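Local coordinates for protein myosin-17 (Arabidopsis thaliana, PDB 7KFL) that is a plant class XI myosin motor whose globular tail, the part crystallised, probably recognises and binds cargo, at residues Glu72-Trp77 against Tyr167-Asp172; Phe243-Ser248 against Ser383-Val388. One frame throughout, in Å; residues are numbered along the deposited sequence.

Contact 1: residues Glu72-Trp77 against Tyr167-Asp172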
ATOM      1  N   GLU A  72      -4.392  -5.553 -14.120  1.00 63.34           N
ATOM      2  CA  GLU A  72      -5.254  -6.765 -14.073  1.00 63.32           C
ATOM      3  C   GLU A  72      -4.381  -8.001 -13.832  1.00 60.77           C
ATOM      4  O   GLU A  72      -4.735  -8.808 -12.951  1.00 61.22           O
ATOM      5  CB  GLU A  72      -6.065  -6.899 -15.363  1.00 66.39           C
ATOM      6  CG  GLU A  72      -7.039  -5.755 -15.590  1.00 68.40           C
ATOM      7  CD  GLU A  72      -7.948  -5.929 -16.795  1.00 71.50           C
ATOM      8  OE1 GLU A  72      -8.441  -7.060 -17.006  1.00 72.40           O
ATOM      9  OE2 GLU A  72      -8.161  -4.934 -17.525  1.00 73.79           O
ATOM     10  N   VAL A  73      -3.279  -8.128 -14.579  1.00 58.10           N
ATOM     11  CA  VAL A  73      -2.328  -9.278 -14.497  1.00 56.21           C
ATOM     12  C   VAL A  73      -1.579  -9.240 -13.154  1.00 54.09           C
ATOM     13  O   VAL A  73      -1.241 -10.332 -12.649  1.00 53.98           O
ATOM     14  CB  VAL A  73      -1.363  -9.306 -15.702  1.00 56.19           C
ATOM     15  CG1 VAL A  73      -0.423  -8.111 -15.728  1.00 56.21           C
ATOM     16  CG2 VAL A  73      -0.572 -10.602 -15.766  1.00 56.10           C
ATOM     17  N   LEU A  74      -1.337  -8.047 -12.594  1.00 51.54           N
ATOM     18  CA  LEU A  74      -0.659  -7.866 -11.278  1.00 50.26           C
ATOM     19  C   LEU A  74      -1.589  -8.305 -10.144  1.00 49.38           C
ATOM     20  O   LEU A  74      -1.130  -9.059  -9.268  1.00 49.86           O
ATOM     21  CB  LEU A  74      -0.238  -6.405 -11.092  1.00 50.21           C
ATOM     22  CG  LEU A  74       1.106  -6.019 -11.708  1.00 49.88           C
ATOM     23  CD1 LEU A  74       1.252  -4.508 -11.770  1.00 49.70           C
ATOM     24  CD2 LEU A  74       2.260  -6.636 -10.932  1.00 49.41           C
ATOM     25  N   ALA A  75      -2.835  -7.828 -10.146  1.00 49.50           N
ATOM     26  CA  ALA A  75      -3.876  -8.177  -9.149  1.00 49.49           C
ATOM     27  C   ALA A  75      -4.105  -9.693  -9.166  1.00 49.22           C
ATOM     28  O   ALA A  75      -4.234 -10.293  -8.074  1.00 48.57           O
ATOM     29  CB  ALA A  75      -5.148  -7.417  -9.441  1.00 49.60           C
ATOM     30  N   TYR A  76      -4.131 -10.281 -10.368  1.00 49.25           N
ATOM     31  CA  TYR A  76      -4.299 -11.736 -10.617  1.00 49.23           C
ATOM     32  C   TYR A  76      -3.160 -12.509  -9.945  1.00 48.78           C
ATOM     33  O   TYR A  76      -3.437 -13.442  -9.167  1.00 48.10           O
ATOM     34  CB  TYR A  76      -4.340 -12.028 -12.120  1.00 49.64           C
ATOM     35  CG  TYR A  76      -4.556 -13.481 -12.462  1.00 50.32           C
ATOM     36  CD1 TYR A  76      -5.800 -14.074 -12.302  1.00 51.12           C
ATOM     37  CD2 TYR A  76      -3.520 -14.269 -12.937  1.00 49.86           C
ATOM     38  CE1 TYR A  76      -6.009 -15.411 -12.606  1.00 51.10           C
ATOM     39  CE2 TYR A  76      -3.711 -15.607 -13.246  1.00 50.31           C
ATOM     40  CZ  TYR A  76      -4.960 -16.181 -13.080  1.00 50.86           C
ATOM     41  OH  TYR A  76      -5.157 -17.498 -13.380  1.00 51.05           O
ATOM     42  N   TRP A  77      -1.914 -12.117 -10.233  1.00 48.81           N
ATOM     43  CA  TRP A  77      -0.690 -12.833  -9.780  1.00 48.42           C
ATOM     44  C   TRP A  77      -0.366 -12.505  -8.318  1.00 47.79           C
ATOM     45  O   TRP A  77       0.369 -13.296  -7.701  1.00 47.09           O
ATOM     46  CB  TRP A  77       0.491 -12.551 -10.717  1.00 48.19           C
ATOM     47  CG  TRP A  77       0.468 -13.427 -11.929  1.00 48.41           C
ATOM     48  CD1 TRP A  77       0.413 -13.038 -13.236  1.00 48.69           C
ATOM     49  CD2 TRP A  77       0.451 -14.864 -11.938  1.00 48.44           C
ATOM     50  NE1 TRP A  77       0.387 -14.134 -14.057  1.00 49.03           N
ATOM     51  CE2 TRP A  77       0.406 -15.268 -13.289  1.00 48.69           C
ATOM     52  CE3 TRP A  77       0.477 -15.845 -10.939  1.00 48.60           C
ATOM     53  CZ2 TRP A  77       0.390 -16.611 -13.659  1.00 49.16           C
ATOM     54  CZ3 TRP A  77       0.465 -17.173 -11.307  1.00 48.52           C
ATOM     55  CH2 TRP A  77       0.422 -17.547 -12.649  1.00 48.93           C
ATOM     56  N   TYR A 167       3.170  -6.716  -5.286  1.00 49.01           N
ATOM     57  CA  TYR A 167       2.586  -5.825  -4.247  1.00 48.63           C
ATOM     58  C   TYR A 167       3.102  -4.396  -4.448  1.00 49.04           C
ATOM     59  O   TYR A 167       2.288  -3.455  -4.459  1.00 49.67           O
ATOM     60  CB  TYR A 167       2.940  -6.304  -2.838  1.00 48.17           C
ATOM     61  CG  TYR A 167       2.608  -5.313  -1.751  1.00 47.96           C
ATOM     62  CD1 TYR A 167       3.505  -4.323  -1.383  1.00 47.68           C
ATOM     63  CD2 TYR A 167       1.388  -5.355  -1.097  1.00 48.41           C
ATOM     64  CE1 TYR A 167       3.203  -3.407  -0.388  1.00 47.74           C
ATOM     65  CE2 TYR A 167       1.073  -4.450  -0.095  1.00 48.35           C
ATOM     66  CZ  TYR A 167       1.982  -3.469   0.258  1.00 47.83           C
ATOM     67  OH  TYR A 167       1.663  -2.574   1.237  1.00 47.82           O
ATOM     68  N   GLY A 168       4.424  -4.253  -4.580  1.00 49.23           N
ATOM     69  CA  GLY A 168       5.114  -2.964  -4.769  1.00 49.36           C
ATOM     70  C   GLY A 168       4.644  -2.239  -6.019  1.00 49.64           C
ATOM     71  O   GLY A 168       4.493  -1.009  -5.951  1.00 50.17           O
ATOM     72  N   MET A 169       4.416  -2.971  -7.116  1.00 50.22           N
ATOM     73  CA  MET A 169       4.053  -2.406  -8.448  1.00 50.85           C
ATOM     74  C   MET A 169       2.598  -1.919  -8.439  1.00 50.11           C
ATOM     75  O   MET A 169       2.346  -0.833  -8.994  1.00 50.15           O
ATOM     76  CB  MET A 169       4.250  -3.440  -9.561  1.00 51.95           C
ATOM     77  CG  MET A 169       5.694  -3.553 -10.008  1.00 52.58           C
ATOM     78  SD  MET A 169       6.071  -5.149 -10.764  1.00 53.76           S
ATOM     79  CE  MET A 169       5.536  -4.854 -12.448  1.00 53.56           C
ATOM     80  N   ILE A 170       1.681  -2.689  -7.843  1.00 49.03           N
ATOM     81  CA  ILE A 170       0.253  -2.289  -7.655  1.00 49.00           C
ATOM     82  C   ILE A 170       0.231  -0.969  -6.872  1.00 48.04           C
ATOM     83  O   ILE A 170      -0.362   0.009  -7.374  1.00 47.89           O
ATOM     84  CB  ILE A 170      -0.563  -3.400  -6.957  1.00 49.45           C
ATOM     85  CG1 ILE A 170      -0.775  -4.605  -7.878  1.00 50.29           C
ATOM     86  CG2 ILE A 170      -1.889  -2.862  -6.436  1.00 49.65           C
ATOM     87  CD1 ILE A 170      -1.322  -5.837  -7.182  1.00 50.50           C
ATOM     88  N   ARG A 171       0.869  -0.950  -5.699  1.00 47.01           N
ATOM     89  CA  ARG A 171       0.940   0.226  -4.790  1.00 47.07           C
ATOM     90  C   ARG A 171       1.537   1.426  -5.536  1.00 46.91           C
ATOM     91  O   ARG A 171       0.934   2.510  -5.479  1.00 46.84           O
ATOM     92  CB  ARG A 171       1.770  -0.113  -3.547  1.00 46.63           C
ATOM     93  CG  ARG A 171       2.043   1.068  -2.627  1.00 46.66           C
ATOM     94  CD  ARG A 171       3.174   0.769  -1.664  1.00 46.84           C
ATOM     95  NE  ARG A 171       4.449   0.635  -2.357  1.00 46.60           N
ATOM     96  CZ  ARG A 171       5.564   0.149  -1.823  1.00 46.48           C
ATOM     97  NH1 ARG A 171       5.585  -0.262  -0.564  1.00 46.35           N
ATOM     98  NH2 ARG A 171       6.661   0.075  -2.555  1.00 46.83           N
ATOM     99  N   ASP A 172       2.681   1.241  -6.196  1.00 47.59           N
ATOM    100  CA  ASP A 172       3.428   2.330  -6.884  1.00 48.88           C
ATOM    101  C   ASP A 172       2.611   2.816  -8.095  1.00 48.69           C
ATOM    102  O   ASP A 172       2.585   4.038  -8.319  1.00 48.68           O
ATOM    103  CB  ASP A 172       4.863   1.892  -7.213  1.00 50.17           C
ATOM    104  CG  ASP A 172       5.776   1.761  -5.995  1.00 51.11           C
ATOM    105  OD1 ASP A 172       5.347   2.139  -4.878  1.00 51.36           O
ATOM    106  OD2 ASP A 172       6.916   1.276  -6.165  1.00 51.57           O
TER

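Contact 2: residues Phe243-Ser248 against Ser383-Val388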
ATOM      1  N   PHE A 243      -3.420   0.180   0.942  1.00 49.92           N
ATOM      2  CA  PHE A 243      -4.173   1.449   1.127  1.00 49.82           C
ATOM      3  C   PHE A 243      -3.597   2.228   2.317  1.00 49.20           C
ATOM      4  O   PHE A 243      -3.507   3.469   2.208  1.00 48.46           O
ATOM      5  CB  PHE A 243      -5.676   1.175   1.226  1.00 50.19           C
ATOM      6  CG  PHE A 243      -6.305   0.848  -0.105  1.00 50.37           C
ATOM      7  CD1 PHE A 243      -6.344   1.799  -1.115  1.00 50.47           C
ATOM      8  CD2 PHE A 243      -6.834  -0.407  -0.360  1.00 50.51           C
ATOM      9  CE1 PHE A 243      -6.903   1.504  -2.349  1.00 50.28           C
ATOM     10  CE2 PHE A 243      -7.396  -0.699  -1.594  1.00 50.95           C
ATOM     11  CZ  PHE A 243      -7.431   0.257  -2.584  1.00 50.70           C
ATOM     12  N   THR A 244      -3.194   1.533   3.389  1.00 48.19           N
ATOM     13  CA  THR A 244      -2.514   2.134   4.571  1.00 47.63           C
ATOM     14  C   THR A 244      -1.220   2.816   4.108  1.00 46.89           C
ATOM     15  O   THR A 244      -0.978   3.957   4.532  1.00 46.75           O
ATOM     16  CB  THR A 244      -2.249   1.097   5.669  1.00 47.47           C
ATOM     17  OG1 THR A 244      -3.496   0.510   6.041  1.00 48.18           O
ATOM     18  CG2 THR A 244      -1.593   1.692   6.895  1.00 47.49           C
ATOM     19  N   GLN A 245      -0.437   2.148   3.257  1.00 47.30           N
ATOM     20  CA  GLN A 245       0.830   2.686   2.686  1.00 48.00           C
ATOM     21  C   GLN A 245       0.525   3.838   1.717  1.00 48.46           C
ATOM     22  O   GLN A 245       1.368   4.745   1.606  1.00 49.83           O
ATOM     23  CB  GLN A 245       1.632   1.576   2.000  1.00 47.80           C
ATOM     24  CG  GLN A 245       2.253   0.587   2.978  1.00 48.22           C
ATOM     25  CD  GLN A 245       3.440  -0.148   2.403  1.00 48.82           C
ATOM     26  OE1 GLN A 245       3.500  -0.440   1.209  1.00 49.25           O
ATOM     27  NE2 GLN A 245       4.399  -0.465   3.258  1.00 48.58           N
ATOM     28  N   ILE A 246      -0.628   3.807   1.041  1.00 49.03           N
ATOM     29  CA  ILE A 246      -1.046   4.846   0.049  1.00 49.18           C
ATOM     30  C   ILE A 246      -1.535   6.098   0.791  1.00 48.90           C
ATOM     31  O   ILE A 246      -1.226   7.210   0.323  1.00 48.01           O
ATOM     32  CB  ILE A 246      -2.107   4.283  -0.917  1.00 49.64           C
ATOM     33  CG1 ILE A 246      -1.491   3.276  -1.892  1.00 50.19           C
ATOM     34  CG2 ILE A 246      -2.833   5.400  -1.654  1.00 50.15           C
ATOM     35  CD1 ILE A 246      -0.703   3.910  -3.017  1.00 50.34           C
ATOM     36  N   PHE A 247      -2.285   5.932   1.885  1.00 48.65           N
ATOM     37  CA  PHE A 247      -2.783   7.055   2.724  1.00 48.62           C
ATOM     38  C   PHE A 247      -1.590   7.721   3.422  1.00 48.45           C
ATOM     39  O   PHE A 247      -1.605   8.962   3.574  1.00 48.53           O
ATOM     40  CB  PHE A 247      -3.870   6.585   3.695  1.00 48.77           C
ATOM     41  CG  PHE A 247      -5.270   6.697   3.146  1.00 49.13           C
ATOM     42  CD1 PHE A 247      -5.636   6.019   1.992  1.00 49.16           C
ATOM     43  CD2 PHE A 247      -6.223   7.486   3.774  1.00 49.69           C
ATOM     44  CE1 PHE A 247      -6.922   6.124   1.484  1.00 49.43           C
ATOM     45  CE2 PHE A 247      -7.510   7.589   3.266  1.00 49.76           C
ATOM     46  CZ  PHE A 247      -7.857   6.909   2.121  1.00 49.74           C
ATOM     47  N   SER A 248      -0.588   6.926   3.809  1.00 48.25           N
ATOM     48  CA  SER A 248       0.756   7.394   4.245  1.00 48.03           C
ATOM     49  C   SER A 248       1.306   8.394   3.217  1.00 47.48           C
ATOM     50  O   SER A 248       1.677   9.509   3.620  1.00 48.01           O
ATOM     51  CB  SER A 248       1.699   6.232   4.456  1.00 48.24           C
ATOM     52  OG  SER A 248       3.017   6.554   4.038  1.00 48.63           O
ATOM     53  N   SER A 383       8.322   0.601   2.287  1.00 51.17           N
ATOM     54  CA  SER A 383       8.798  -0.718   2.779  1.00 51.18           C
ATOM     55  C   SER A 383       7.787  -1.808   2.404  1.00 50.74           C
ATOM     56  O   SER A 383       6.644  -1.459   2.073  1.00 51.18           O
ATOM     57  CB  SER A 383       9.022  -0.685   4.270  1.00 51.43           C
ATOM     58  OG  SER A 383       7.788  -0.783   4.968  1.00 50.82           O
ATOM     59  N   ILE A 384       8.207  -3.076   2.449  1.00 50.79           N
ATOM     60  CA  ILE A 384       7.304  -4.267   2.418  1.00 50.48           C
ATOM     61  C   ILE A 384       6.801  -4.473   3.846  1.00 51.03           C
ATOM     62  O   ILE A 384       7.582  -4.804   4.735  1.00 50.46           O
ATOM     63  CB  ILE A 384       8.023  -5.505   1.837  1.00 50.19           C
ATOM     64  CG1 ILE A 384       7.944  -5.549   0.306  1.00 49.88           C
ATOM     65  CG2 ILE A 384       7.484  -6.798   2.437  1.00 50.28           C
ATOM     66  CD1 ILE A 384       8.400  -4.287  -0.393  1.00 49.84           C
ATOM     67  N   PRO A 385       5.497  -4.237   4.125  1.00 51.63           N
ATOM     68  CA  PRO A 385       4.987  -4.263   5.495  1.00 52.97           C
ATOM     69  C   PRO A 385       4.454  -5.623   5.975  1.00 53.91           C
ATOM     70  O   PRO A 385       3.652  -5.634   6.894  1.00 53.57           O
ATOM     71  CB  PRO A 385       3.847  -3.242   5.382  1.00 52.43           C
ATOM     72  CG  PRO A 385       3.261  -3.526   4.016  1.00 51.91           C
ATOM     73  CD  PRO A 385       4.453  -3.880   3.151  1.00 51.44           C
ATOM     74  N   PHE A 386       4.916  -6.727   5.376  1.00 55.71           N
ATOM     75  CA  PHE A 386       4.429  -8.102   5.667  1.00 57.39           C
ATOM     76  C   PHE A 386       5.527  -9.137   5.410  1.00 59.45           C
ATOM     77  O   PHE A 386       6.393  -8.909   4.540  1.00 59.54           O
ATOM     78  CB  PHE A 386       3.206  -8.433   4.807  1.00 57.05           C
ATOM     79  CG  PHE A 386       3.455  -8.392   3.320  1.00 55.95           C
ATOM     80  CD1 PHE A 386       3.944  -9.502   2.648  1.00 55.55           C
ATOM     81  CD2 PHE A 386       3.208  -7.239   2.592  1.00 55.54           C
ATOM     82  CE1 PHE A 386       4.178  -9.457   1.282  1.00 55.24           C
ATOM     83  CE2 PHE A 386       3.439  -7.196   1.227  1.00 54.84           C
ATOM     84  CZ  PHE A 386       3.924  -8.306   0.574  1.00 54.96           C
ATOM     85  N   THR A 387       5.459 -10.252   6.144  1.00 62.58           N
ATOM     86  CA  THR A 387       6.245 -11.494   5.922  1.00 65.16           C
ATOM     87  C   THR A 387       5.279 -12.607   5.497  1.00 67.87           C
ATOM     88  O   THR A 387       4.067 -12.464   5.754  1.00 68.04           O
ATOM     89  CB  THR A 387       7.045 -11.866   7.177  1.00 65.65           C
ATOM     90  OG1 THR A 387       6.131 -12.015   8.263  1.00 66.18           O
ATOM     91  CG2 THR A 387       8.092 -10.832   7.530  1.00 65.57           C
ATOM     92  N   VAL A 388       5.795 -13.671   4.872  1.00 71.72           N
ATOM     93  CA  VAL A 388       4.988 -14.818   4.355  1.00 74.17           C
ATOM     94  C   VAL A 388       4.255 -15.479   5.531  1.00 76.85           C
ATOM     95  O   VAL A 388       3.144 -16.000   5.309  1.00 77.08           O
ATOM     96  CB  VAL A 388       5.863 -15.826   3.579  1.00 75.41           C
ATOM     97  CG1 VAL A 388       5.095 -17.083   3.192  1.00 76.00           C
ATOM     98  CG2 VAL A 388       6.488 -15.195   2.344  1.00 75.32           C
TER

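Contact 1: residues Glu72-Trp77 against Tyr167-Asp172
Leu74 and Ile170 make the closest approach between the two helical segments: Leu74 CB lies 3.7 Å from Ile170 CG1, and their alpha carbons are the nearest pair across the contact. The delta carbon Ile170 CD1 continues onto the backbone of the facing helix, 3.8 Å from Leu74 O and 3.9 Å from Ala75 N, so the isoleucine packs on main chain as well as on side chain. Beside it, both methyls of Leu74 face Met169 CB, with Leu74 CD1 at 3.9 Å and Leu74 CD2 at 4.0 Å. The side chains of Leu74 and Met169 cross at about a right angle. Because the methionine chain bends at its last torsion (chi3 84°), its methyl turns back to the leucine, and Met169 CE stands 4.0 Å from Leu74 CD2. No hydrogen bond crosses the contact; it is apolar helix-to-helix packing within the helical globular tail, joining helix 71-89 to the long helix 150-186. The segment axes approach to 9.6 Å, and their N-to-C directions are 138° apart, antiparallel but well inclined. Leu74 also touches Ile166 and Asn173 on helix 150-186 and Ile65 on helix 53-65. Trp77, about one turn on, packs on Ile166 and on Ile61 and Ala64, which extends the apolar layer. On helix 150-186, Arg171 forms a salt bridge with its neighbour Asp172, NE to OD1 at 3.1 Å, the donor coming from above the carboxylate plane.

Contact 2: residues Phe243-Ser248 against Ser383-Val388
Gln245 sets CG anti to its carbonyl carbon (chi1 -71°) and runs extended beyond CG, which carries its amide from helix 236-260 to the segment 383-388. There Gln245 NE2 donates to the backbone Ser383 O at 2.7 Å, with a nearly straight N-H...O angle of 164°. The acceptor lies close to the amide plane of Gln245, whereas the donor sits 39° out of the carbonyl plane of Ser383. Pro385 fills in beside the bond: its CG and CD are each 3.4 Å from Gln245 NE2, and the ring is set obliquely to the glutamine chain. The loop thus joins segment 243-248, which falls within the DIL domain, by one hydrogen bond from the side-chain amide and a proline packed against the same nitrogen. The other amide atom, Gln245 OE1, accepts from Arg171 NH1, and Ser383 OG hydrogen-bonds with Asp381 OD1. Replacing Gln245 by an alanine would probably leave Ser383 O without its amide donor, Arg171 NH1 without this acceptor, and Pro385 with a gap beside its ring. With donor and acceptor ends both engaged, the buried amide is likely to be fixed in its flip, coupling loop and helices through one polar group.

Overall arrangement
Following the chain from its N terminus, contact 1 brings 167-172 on helix 150-186 back to 72-77 on helix 71-89, closing an excursion of 89 residues that includes the unmodelled residues 100-128. Contact 2 opens only afterwards, at 243-248, and closes at 383-388 after 134 residues, bringing the C-terminal stretch onto helix 236-260. The two closures are therefore in series, neither nesting nor crossing. Their centres lie 13 Å apart, yet they touch through helix 150-186, which offers Met169 and Ile170 to contact 1, and Tyr167 and Arg171 to contact 2. Tyr167 adds an edge-to-face meeting with Phe386, so this helix connects helix 71-89 with both helix 236-260 and the C-terminal stretch.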